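Local coordinates for inactive glucansucrase (Lactobacillus reuteri, PDB 5JBD), which is an inactive member of glycosyl hydrolase family 70, built around a TIM-type beta/alpha barrel and carrying a bound calcium ion, at residues K334-L339 and A382-S387; Y483-T488 and L576-D581; M651-F656 and T687-A692. All coordinates share one frame; numbering follows the deposited sequence.

Contact 1 of 3, residues K334-L339 and A382-S387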
loop_
_atom_site.group_PDB
_atom_site.type_symbol
_atom_site.label_atom_id
_atom_site.label_comp_id
_atom_site.label_asym_id
_atom_site.label_seq_id
_atom_site.Cartn_x
_atom_site.Cartn_y
_atom_site.Cartn_z
ATOM N N LYS A 334 10.246 23.097 2.362
ATOM C CA LYS A 334 9.698 22.923 3.691
ATOM C C LYS A 334 10.755 22.694 4.774
ATOM O O LYS A 334 10.412 22.476 5.929
ATOM C CB LYS A 334 8.698 21.747 3.682
ATOM C CG LYS A 334 7.474 22.010 2.830
ATOM C CD LYS A 334 6.598 20.762 2.713
ATOM C CE LYS A 334 5.342 21.037 1.909
ATOM N NZ LYS A 334 4.405 21.998 2.565
ATOM N N GLY A 335 12.032 22.740 4.417
ATOM C CA GLY A 335 13.075 22.444 5.389
ATOM C C GLY A 335 13.216 20.974 5.743
ATOM O O GLY A 335 13.785 20.650 6.788
ATOM N N ASN A 336 12.727 20.096 4.868
ATOM C CA ASN A 336 12.971 18.655 4.931
ATOM C C ASN A 336 12.479 17.993 6.229
ATOM O O ASN A 336 13.262 17.428 6.982
ATOM C CB ASN A 336 14.458 18.367 4.676
ATOM C CG ASN A 336 14.956 19.000 3.392
ATOM O OD1 ASN A 336 15.627 20.027 3.427
ATOM N ND2 ASN A 336 14.568 18.433 2.249
ATOM N N PRO A 337 11.166 18.066 6.498
ATOM C CA PRO A 337 10.594 17.391 7.667
ATOM C C PRO A 337 10.623 15.845 7.594
ATOM O O PRO A 337 10.604 15.178 8.641
ATOM C CB PRO A 337 9.168 17.921 7.702
ATOM C CG PRO A 337 8.855 18.228 6.284
ATOM C CD PRO A 337 10.138 18.760 5.709
ATOM N N GLN A 338 10.675 15.299 6.382
ATOM C CA GLN A 338 10.903 13.856 6.136
ATOM C C GLN A 338 11.900 13.678 4.999
ATOM O O GLN A 338 12.117 14.604 4.224
ATOM C CB GLN A 338 9.595 13.178 5.738
ATOM C CG GLN A 338 8.485 13.288 6.784
ATOM C CD GLN A 338 7.551 14.462 6.578
ATOM O OE1 GLN A 338 7.281 14.883 5.438
ATOM N NE2 GLN A 338 6.996 14.968 7.688
ATOM N N LEU A 339 12.476 12.485 4.882
ATOM C CA LEU A 339 13.335 12.146 3.746
ATOM C C LEU A 339 12.538 11.927 2.460
ATOM O O LEU A 339 11.443 11.355 2.479
ATOM C CB LEU A 339 14.147 10.887 4.015
ATOM C CG LEU A 339 14.991 10.846 5.286
ATOM C CD1 LEU A 339 15.838 9.579 5.294
ATOM C CD2 LEU A 339 15.855 12.089 5.399
ATOM N N ALA A 382 22.891 18.226 -0.571
ATOM C CA ALA A 382 22.030 17.280 -1.268
ATOM C C ALA A 382 20.663 17.239 -0.603
ATOM O O ALA A 382 20.529 17.543 0.583
ATOM C CB ALA A 382 22.651 15.888 -1.251
ATOM N N THR A 383 19.654 16.852 -1.369
ATOM C CA THR A 383 18.330 16.598 -0.809
ATOM C C THR A 383 18.365 15.361 0.097
ATOM O O THR A 383 18.693 14.264 -0.392
ATOM C CB THR A 383 17.325 16.363 -1.934
ATOM O OG1 THR A 383 17.338 17.501 -2.793
ATOM C CG2 THR A 383 15.911 16.131 -1.380
ATOM N N PRO A 384 18.045 15.526 1.414
ATOM C CA PRO A 384 17.992 14.372 2.330
ATOM C C PRO A 384 17.073 13.299 1.794
ATOM O O PRO A 384 15.907 13.580 1.494
ATOM C CB PRO A 384 17.427 14.978 3.633
ATOM C CG PRO A 384 17.852 16.396 3.584
ATOM C CD PRO A 384 17.760 16.789 2.140
ATOM N N ASN A 385 17.601 12.095 1.595
ATOM C CA ASN A 385 16.875 11.081 0.842
ATOM C C ASN A 385 17.163 9.668 1.331
ATOM O O ASN A 385 18.175 9.420 1.996
ATOM C CB ASN A 385 17.177 11.180 -0.656
ATOM C CG ASN A 385 18.576 10.732 -0.997
ATOM O OD1 ASN A 385 18.824 9.548 -1.264
ATOM N ND2 ASN A 385 19.513 11.662 -0.934
ATOM N N TRP A 386 16.241 8.765 1.011
ATOM C CA TRP A 386 16.416 7.325 1.211
ATOM C C TRP A 386 16.331 6.612 -0.147
ATOM O O TRP A 386 15.656 7.082 -1.065
ATOM C CB TRP A 386 15.431 6.727 2.246
ATOM C CG TRP A 386 13.959 6.818 1.983
ATOM C CD1 TRP A 386 13.210 7.952 1.775
ATOM C CD2 TRP A 386 13.025 5.729 1.999
ATOM N NE1 TRP A 386 11.881 7.626 1.624
ATOM C CE2 TRP A 386 11.737 6.273 1.774
ATOM C CE3 TRP A 386 13.151 4.345 2.184
ATOM C CZ2 TRP A 386 10.583 5.480 1.715
ATOM C CZ3 TRP A 386 12.002 3.558 2.136
ATOM C CH2 TRP A 386 10.736 4.131 1.891
ATOM N N SER A 387 17.112 5.550 -0.297
ATOM C CA SER A 387 17.243 4.874 -1.586
ATOM C C SER A 387 17.187 3.379 -1.350
ATOM O O SER A 387 17.405 2.912 -0.229
ATOM C CB SER A 387 18.562 5.274 -2.289
ATOM O OG SER A 387 19.688 5.042 -1.447
HETATM O O HOH W 1 14.100 15.621 2.414
#

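Contact 2 of 3, residues Y483-T488 and L576-D581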
loop_
_atom_site.group_PDB
_atom_site.type_symbol
_atom_site.label_atom_id
_atom_site.label_comp_id
_atom_site.label_asym_id
_atom_site.label_seq_id
_atom_site.Cartn_x
_atom_site.Cartn_y
_atom_site.Cartn_z
ATOM N N TYR A 483 22.335 -13.510 0.614
ATOM C CA TYR A 483 22.603 -13.151 2.028
ATOM C C TYR A 483 24.086 -12.833 2.291
ATOM O O TYR A 483 24.408 -11.809 2.923
ATOM C CB TYR A 483 22.108 -14.257 2.994
ATOM C CG TYR A 483 22.374 -13.966 4.474
ATOM C CD1 TYR A 483 23.619 -14.231 5.049
ATOM C CD2 TYR A 483 21.385 -13.409 5.289
ATOM C CE1 TYR A 483 23.876 -13.948 6.375
ATOM C CE2 TYR A 483 21.630 -13.149 6.624
ATOM C CZ TYR A 483 22.871 -13.424 7.160
ATOM O OH TYR A 483 23.133 -13.168 8.473
ATOM N N ASP A 484 24.986 -13.700 1.822
ATOM C CA ASP A 484 26.408 -13.541 2.152
ATOM C C ASP A 484 26.979 -12.246 1.557
ATOM O O ASP A 484 27.696 -11.500 2.238
ATOM C CB ASP A 484 27.230 -14.751 1.693
ATOM C CG ASP A 484 27.042 -15.977 2.580
ATOM O OD1 ASP A 484 26.557 -15.864 3.720
ATOM O OD2 ASP A 484 27.399 -17.071 2.119
ATOM N N ALA A 485 26.645 -11.974 0.302
ATOM C CA ALA A 485 27.129 -10.781 -0.374
ATOM C C ALA A 485 26.618 -9.517 0.283
ATOM O O ALA A 485 27.400 -8.621 0.609
ATOM C CB ALA A 485 26.718 -10.796 -1.841
ATOM N N ILE A 486 25.305 -9.466 0.511
ATOM C CA ILE A 486 24.683 -8.239 1.027
ATOM C C ILE A 486 25.145 -7.947 2.460
ATOM O O ILE A 486 25.508 -6.801 2.758
ATOM C CB ILE A 486 23.155 -8.256 0.885
ATOM C CG1 ILE A 486 22.780 -8.402 -0.597
ATOM C CG2 ILE A 486 22.557 -6.973 1.460
ATOM C CD1 ILE A 486 21.328 -8.723 -0.866
ATOM N N THR A 487 25.190 -8.973 3.317
ATOM C CA THR A 487 25.627 -8.791 4.714
ATOM C C THR A 487 27.106 -8.443 4.834
ATOM O O THR A 487 27.498 -7.647 5.698
ATOM C CB THR A 487 25.276 -9.988 5.617
ATOM O OG1 THR A 487 25.848 -11.198 5.097
ATOM C CG2 THR A 487 23.772 -10.139 5.734
ATOM N N THR A 488 27.939 -9.011 3.963
ATOM C CA THR A 488 29.339 -8.581 3.879
ATOM C C THR A 488 29.435 -7.067 3.596
ATOM O O THR A 488 30.189 -6.355 4.245
ATOM C CB THR A 488 30.119 -9.406 2.831
ATOM O OG1 THR A 488 30.029 -10.784 3.175
ATOM C CG2 THR A 488 31.595 -9.025 2.795
ATOM N N LEU A 576 31.153 -15.290 -6.434
ATOM C CA LEU A 576 31.946 -14.297 -5.700
ATOM C C LEU A 576 32.867 -15.026 -4.736
ATOM O O LEU A 576 32.546 -16.135 -4.313
ATOM C CB LEU A 576 31.025 -13.378 -4.897
ATOM C CG LEU A 576 30.025 -12.533 -5.684
ATOM C CD1 LEU A 576 29.072 -11.816 -4.736
ATOM C CD2 LEU A 576 30.758 -11.532 -6.563
ATOM N N THR A 577 33.981 -14.396 -4.372
ATOM C CA THR A 577 34.870 -14.902 -3.313
ATOM C C THR A 577 35.154 -13.793 -2.291
ATOM O O THR A 577 35.218 -12.600 -2.656
ATOM C CB THR A 577 36.214 -15.466 -3.861
ATOM O OG1 THR A 577 37.011 -15.935 -2.771
ATOM C CG2 THR A 577 37.015 -14.429 -4.608
ATOM N N TYR A 578 35.306 -14.205 -1.025
ATOM C CA TYR A 578 35.533 -13.302 0.121
ATOM C C TYR A 578 36.933 -13.462 0.711
ATOM O O TYR A 578 37.272 -12.780 1.678
ATOM C CB TYR A 578 34.443 -13.537 1.196
ATOM C CG TYR A 578 33.069 -13.448 0.586
ATOM C CD1 TYR A 578 32.503 -12.214 0.308
ATOM C CD2 TYR A 578 32.353 -14.600 0.205
ATOM C CE1 TYR A 578 31.253 -12.108 -0.299
ATOM C CE2 TYR A 578 31.098 -14.496 -0.403
ATOM C CZ TYR A 578 30.553 -13.235 -0.650
ATOM O OH TYR A 578 29.322 -13.068 -1.262
ATOM N N ASP A 579 37.740 -14.359 0.127
ATOM C CA ASP A 579 39.143 -14.536 0.520
ATOM C C ASP A 579 40.060 -14.664 -0.698
ATOM O O ASP A 579 41.071 -15.365 -0.639
ATOM C CB ASP A 579 39.294 -15.747 1.475
ATOM C CG ASP A 579 38.820 -17.079 0.856
ATOM O OD1 ASP A 579 38.134 -17.073 -0.195
ATOM O OD2 ASP A 579 39.114 -18.144 1.447
ATOM N N ALA A 580 39.707 -13.983 -1.793
ATOM C CA ALA A 580 40.505 -13.972 -3.027
ATOM C C ALA A 580 40.842 -15.388 -3.528
ATOM O O ALA A 580 41.969 -15.666 -3.922
ATOM C CB ALA A 580 41.774 -13.155 -2.820
ATOM N N ASP A 581 39.845 -16.267 -3.493
ATOM C CA ASP A 581 39.998 -17.647 -3.956
ATOM C C ASP A 581 39.531 -17.758 -5.414
ATOM O O ASP A 581 38.346 -17.594 -5.713
ATOM C CB ASP A 581 39.206 -18.608 -3.055
ATOM C CG ASP A 581 39.542 -20.081 -3.314
ATOM O OD1 ASP A 581 40.512 -20.360 -4.040
ATOM O OD2 ASP A 581 38.830 -20.959 -2.783
#

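Contact 3 of 3, residues M651-F656 and T687-A692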
loop_
_atom_site.group_PDB
_atom_site.type_symbol
_atom_site.label_atom_id
_atom_site.label_comp_id
_atom_site.label_asym_id
_atom_site.label_seq_id
_atom_site.Cartn_x
_atom_site.Cartn_y
_atom_site.Cartn_z
ATOM N N MET A 651 21.101 3.499 8.273
ATOM C CA MET A 651 20.674 2.494 7.313
ATOM C C MET A 651 19.333 1.901 7.754
ATOM O O MET A 651 19.182 1.459 8.899
ATOM C CB MET A 651 21.720 1.380 7.179
ATOM C CG MET A 651 21.276 0.234 6.286
ATOM S SD MET A 651 22.634 -0.840 5.794
ATOM C CE MET A 651 22.972 -1.626 7.341
ATOM N N ILE A 652 18.384 1.911 6.819
ATOM C CA ILE A 652 17.036 1.421 7.016
ATOM C C ILE A 652 16.957 -0.064 6.603
ATOM O O ILE A 652 17.661 -0.493 5.692
ATOM C CB ILE A 652 16.018 2.258 6.203
ATOM C CG1 ILE A 652 15.988 3.697 6.743
ATOM C CG2 ILE A 652 14.614 1.648 6.269
ATOM C CD1 ILE A 652 15.414 4.706 5.772
ATOM N N TYR A 653 16.109 -0.832 7.301
ATOM C CA TYR A 653 15.794 -2.224 6.930
ATOM C C TYR A 653 14.283 -2.408 6.814
ATOM O O TYR A 653 13.560 -2.157 7.783
ATOM C CB TYR A 653 16.360 -3.168 7.980
ATOM C CG TYR A 653 16.141 -4.640 7.708
ATOM C CD1 TYR A 653 16.721 -5.258 6.603
ATOM C CD2 TYR A 653 15.383 -5.429 8.575
ATOM C CE1 TYR A 653 16.551 -6.621 6.362
ATOM C CE2 TYR A 653 15.187 -6.791 8.335
ATOM C CZ TYR A 653 15.782 -7.390 7.238
ATOM O OH TYR A 653 15.601 -8.735 7.007
ATOM N N GLU A 654 13.809 -2.782 5.621
ATOM C CA GLU A 654 12.399 -3.093 5.399
ATOM C C GLU A 654 12.180 -4.515 5.911
ATOM O O GLU A 654 12.770 -5.450 5.378
ATOM C CB GLU A 654 11.985 -3.003 3.908
ATOM C CG GLU A 654 10.508 -3.347 3.714
ATOM C CD GLU A 654 9.944 -3.088 2.326
ATOM O OE1 GLU A 654 10.691 -2.892 1.363
ATOM O OE2 GLU A 654 8.706 -3.094 2.209
ATOM N N ASP A 655 11.333 -4.671 6.920
ATOM C CA ASP A 655 11.248 -5.952 7.658
ATOM C C ASP A 655 10.262 -6.989 7.115
ATOM O O ASP A 655 10.099 -8.046 7.723
ATOM C CB ASP A 655 10.978 -5.687 9.149
ATOM C CG ASP A 655 9.505 -5.621 9.508
ATOM O OD1 ASP A 655 8.640 -5.343 8.641
ATOM O OD2 ASP A 655 9.218 -5.851 10.710
ATOM N N PHE A 656 9.587 -6.697 6.007
ATOM C CA PHE A 656 8.509 -7.565 5.544
ATOM C C PHE A 656 8.448 -7.699 4.036
ATOM O O PHE A 656 9.081 -6.924 3.293
ATOM C CB PHE A 656 7.160 -7.048 6.051
ATOM C CG PHE A 656 6.652 -5.812 5.346
ATOM C CD1 PHE A 656 7.153 -4.559 5.663
ATOM C CD2 PHE A 656 5.641 -5.902 4.390
ATOM C CE1 PHE A 656 6.678 -3.416 5.024
ATOM C CE2 PHE A 656 5.166 -4.768 3.745
ATOM C CZ PHE A 656 5.682 -3.518 4.070
ATOM N N THR A 687 20.416 0.738 11.558
ATOM C CA THR A 687 20.140 1.739 12.590
ATOM C C THR A 687 18.643 2.064 12.721
ATOM O O THR A 687 18.210 2.543 13.774
ATOM C CB THR A 687 20.899 3.049 12.293
ATOM O OG1 THR A 687 20.401 3.622 11.085
ATOM C CG2 THR A 687 22.404 2.819 12.174
ATOM N N ASP A 688 17.873 1.807 11.661
ATOM C CA ASP A 688 16.474 2.198 11.580
ATOM C C ASP A 688 15.655 1.052 11.006
ATOM O O ASP A 688 15.878 0.630 9.866
ATOM C CB ASP A 688 16.352 3.454 10.721
ATOM C CG ASP A 688 16.892 4.685 11.436
ATOM O OD1 ASP A 688 16.153 5.273 12.265
ATOM O OD2 ASP A 688 18.081 5.031 11.192
ATOM N N PHE A 689 14.713 0.557 11.803
ATOM C CA PHE A 689 13.956 -0.672 11.499
ATOM C C PHE A 689 12.555 -0.289 11.046
ATOM O O PHE A 689 11.745 0.203 11.848
ATOM C CB PHE A 689 13.936 -1.563 12.748
ATOM C CG PHE A 689 13.699 -3.034 12.473
ATOM C CD1 PHE A 689 12.421 -3.558 12.503
ATOM C CD2 PHE A 689 14.764 -3.896 12.223
ATOM C CE1 PHE A 689 12.197 -4.905 12.264
ATOM C CE2 PHE A 689 14.549 -5.254 11.992
ATOM C CZ PHE A 689 13.265 -5.754 12.011
ATOM N N TRP A 690 12.270 -0.489 9.758
ATOM C CA TRP A 690 10.964 -0.206 9.176
ATOM C C TRP A 690 10.077 -1.436 9.388
ATOM O O TRP A 690 10.310 -2.516 8.807
ATOM C CB TRP A 690 11.100 0.197 7.697
ATOM C CG TRP A 690 9.883 0.186 6.821
ATOM C CD1 TRP A 690 8.571 0.152 7.202
ATOM C CD2 TRP A 690 9.875 0.201 5.389
ATOM N NE1 TRP A 690 7.749 0.143 6.104
ATOM C CE2 TRP A 690 8.519 0.168 4.975
ATOM C CE3 TRP A 690 10.877 0.237 4.415
ATOM C CZ2 TRP A 690 8.143 0.155 3.622
ATOM C CZ3 TRP A 690 10.507 0.234 3.073
ATOM C CH2 TRP A 690 9.152 0.205 2.689
ATOM N N MET A 691 9.052 -1.254 10.216
ATOM C CA MET A 691 8.077 -2.306 10.513
ATOM C C MET A 691 6.848 -2.185 9.621
ATOM O O MET A 691 6.368 -1.086 9.333
ATOM C CB MET A 691 7.670 -2.267 11.985
ATOM C CG MET A 691 8.862 -2.412 12.914
ATOM S SD MET A 691 8.548 -3.138 14.535
ATOM C CE MET A 691 8.198 -4.813 14.010
ATOM N N ALA A 692 6.344 -3.342 9.205
ATOM C CA ALA A 692 5.148 -3.433 8.385
ATOM C C ALA A 692 3.981 -2.683 9.011
ATOM O O ALA A 692 3.923 -2.549 10.236
ATOM C CB ALA A 692 4.769 -4.898 8.186
#

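Contact 1 of 3, residues K334-L339 and A382-S387
The backbones come closest at Leu339 and Asn385, whose CA atoms lie 4.7 Å apart. No direct hydrogen bond joins the two segments. Residues 334-339 form the loop after helix 326-333, which ends in a Schellman motif with Gly335 at positive phi. Residues 382-387 are a loop that becomes a strand at Asn385. One water links them: it accepts from Asn336 ND2 and donates to Gln338 O and Pro384 O. The side chains pack as well. Those of Asn336 and Pro384 cross at about a right angle, with Asn336 ND2 3.6 Å from Pro384 CD. Asn332 also takes a bond from ND2, and Lys639 gives one to OD1. Leu339 splits its contacts between two residues. Its CD2 methyl meets Pro384 CB at 3.7 Å, and its CB lies 3.8 Å from Trp386 CD1, oblique to the indole. Trp386 CG sits between the backbone N and the carbonyl carbon (chi1 61°), which brings CD1 beside Leu339. Asn385 points away and turns back on its own segment: ND2 gives a straight bond of 2.8 Å to Thr383 O. Phe641 packs on both Leu339 and Pro384. The contact lies at the start of strand 340-341, which pairs with strand 385-388; backbone bonds from Leu339 to Ser318 and Asn320 are consistent with barrel closure toward strand 319-320.

Contact 2 of 3, residues Y483-T488 and L576-D581
The Tyr578 ring reaches helix 483-496 obliquely and leads with its hydroxyl. CE1 lies 3.9 Å from Thr488 OG1, and OH is 3.5 Å from Ala485 CB. Across the helix, the Tyr483 ring carries Thr487 CG2 over the centre of one face, has Asp484 OD1 in plane at its edge, and makes a cation-pi contact with Lys479. The contact joins a helix to the edge of an antiparallel sheet: strand 576-577 pairs with strand 564-571, in what is probably domain C of this family. It is small and near the surface, and no hydrogen bond crosses it. Tyr578 OH comes 3.3 Å from Ala485 N, but the angle is poor and this is not a hydrogen bond. Tyr578 CG stands anti to the carbonyl carbon (chi1 -52°), and the ring spans the gap to the helix, where Tyr578 CA and Thr488 CA are 8.6 Å apart. Leu576 adds an apolar touch, with CD1 3.9 Å from Ala485 CB. Pro447 of helix 446-455 packs on both residues, while Ile569 of strand 564-571 packs on Leu576 and Tyr578. Past the strand the chain turns, and Thr577 OG1 accepts from Asp581 N. Thr488 OG1, beside the tyrosine ring, is already engaged in its own helix: it donates to Asp484 O at 2.6 Å, while Thr488 N reaches the same oxygen from the opposite face of the carbonyl plane.

Contact 3 of 3, residues M651-F656 and T687-A692
Glu654 and Trp690 form the tight part of this contact. They lie side by side on two parallel barrel strands, 652-654 and 688-691, whose axes come within 4.7 Å. Helices 670-676 and 678-683 lie between these strands in the chain, which makes the unit a beta-alpha-beta crossover. Glu654 CG is 3.7 Å from the centroid of the Trp690 six-membered ring, over its face. The chain is extended beyond CG, and the carboxylate runs on across the indole, 10° from parallel to it. Phe656 turns an edge toward the five-membered ring, and Ala692 CB lies over one face of Phe656 in a CH-pi contact. On the other side of the sheet Tyr653 CD2 meets Phe689 CE2 at 3.5 Å, with the rings oblique. Phe689 CE1 also reaches Asp655 CB at 3.4 Å. Tyr653 N donates to Asp688 O, and Tyr653 O accepts from Trp690 N. The Met651 end is looser. Its side chain makes no close contact with residues 687-692, and Thr687 is partly exposed. Here polar bonds do the work: Met651 O takes both Thr687 N and Asp688 N, and Met651 N donates to Thr687 OG1 at 2.9 Å. Outside partners satisfy the polar ends: Glu654 OE2 is bonded to His392 ND1, and Trp690 NE1 to Asp747 OD2. Packing and bonds are consistent with a carboxylate and an indole held in position and restricted in rotation.

In the fold
Contacts 1 and 3 belong to the same parallel barrel sheet, with strand 460-464 between strands 385-388 and 652-654. Their centres are about 17 Å apart, yet they touch inside the barrel: Trp386 CZ3 lies 3.8 Å from Trp690 CZ3, and Trp386 CB lies 4.1 Å from Ile652 CD1. Contact 2 is separate. Its centre is about 32 Å from that of contact 1 and about 23 Å from that of contact 3, and its nearest atoms stay about 7 Å from contact 3. The calcium ion is held by Glu237, Asp243, Asn287 and Asn751, none of which belongs to the contacts. Asn751 follows strand 743-748, the sheet neighbour of strand 688-691 in contact 3.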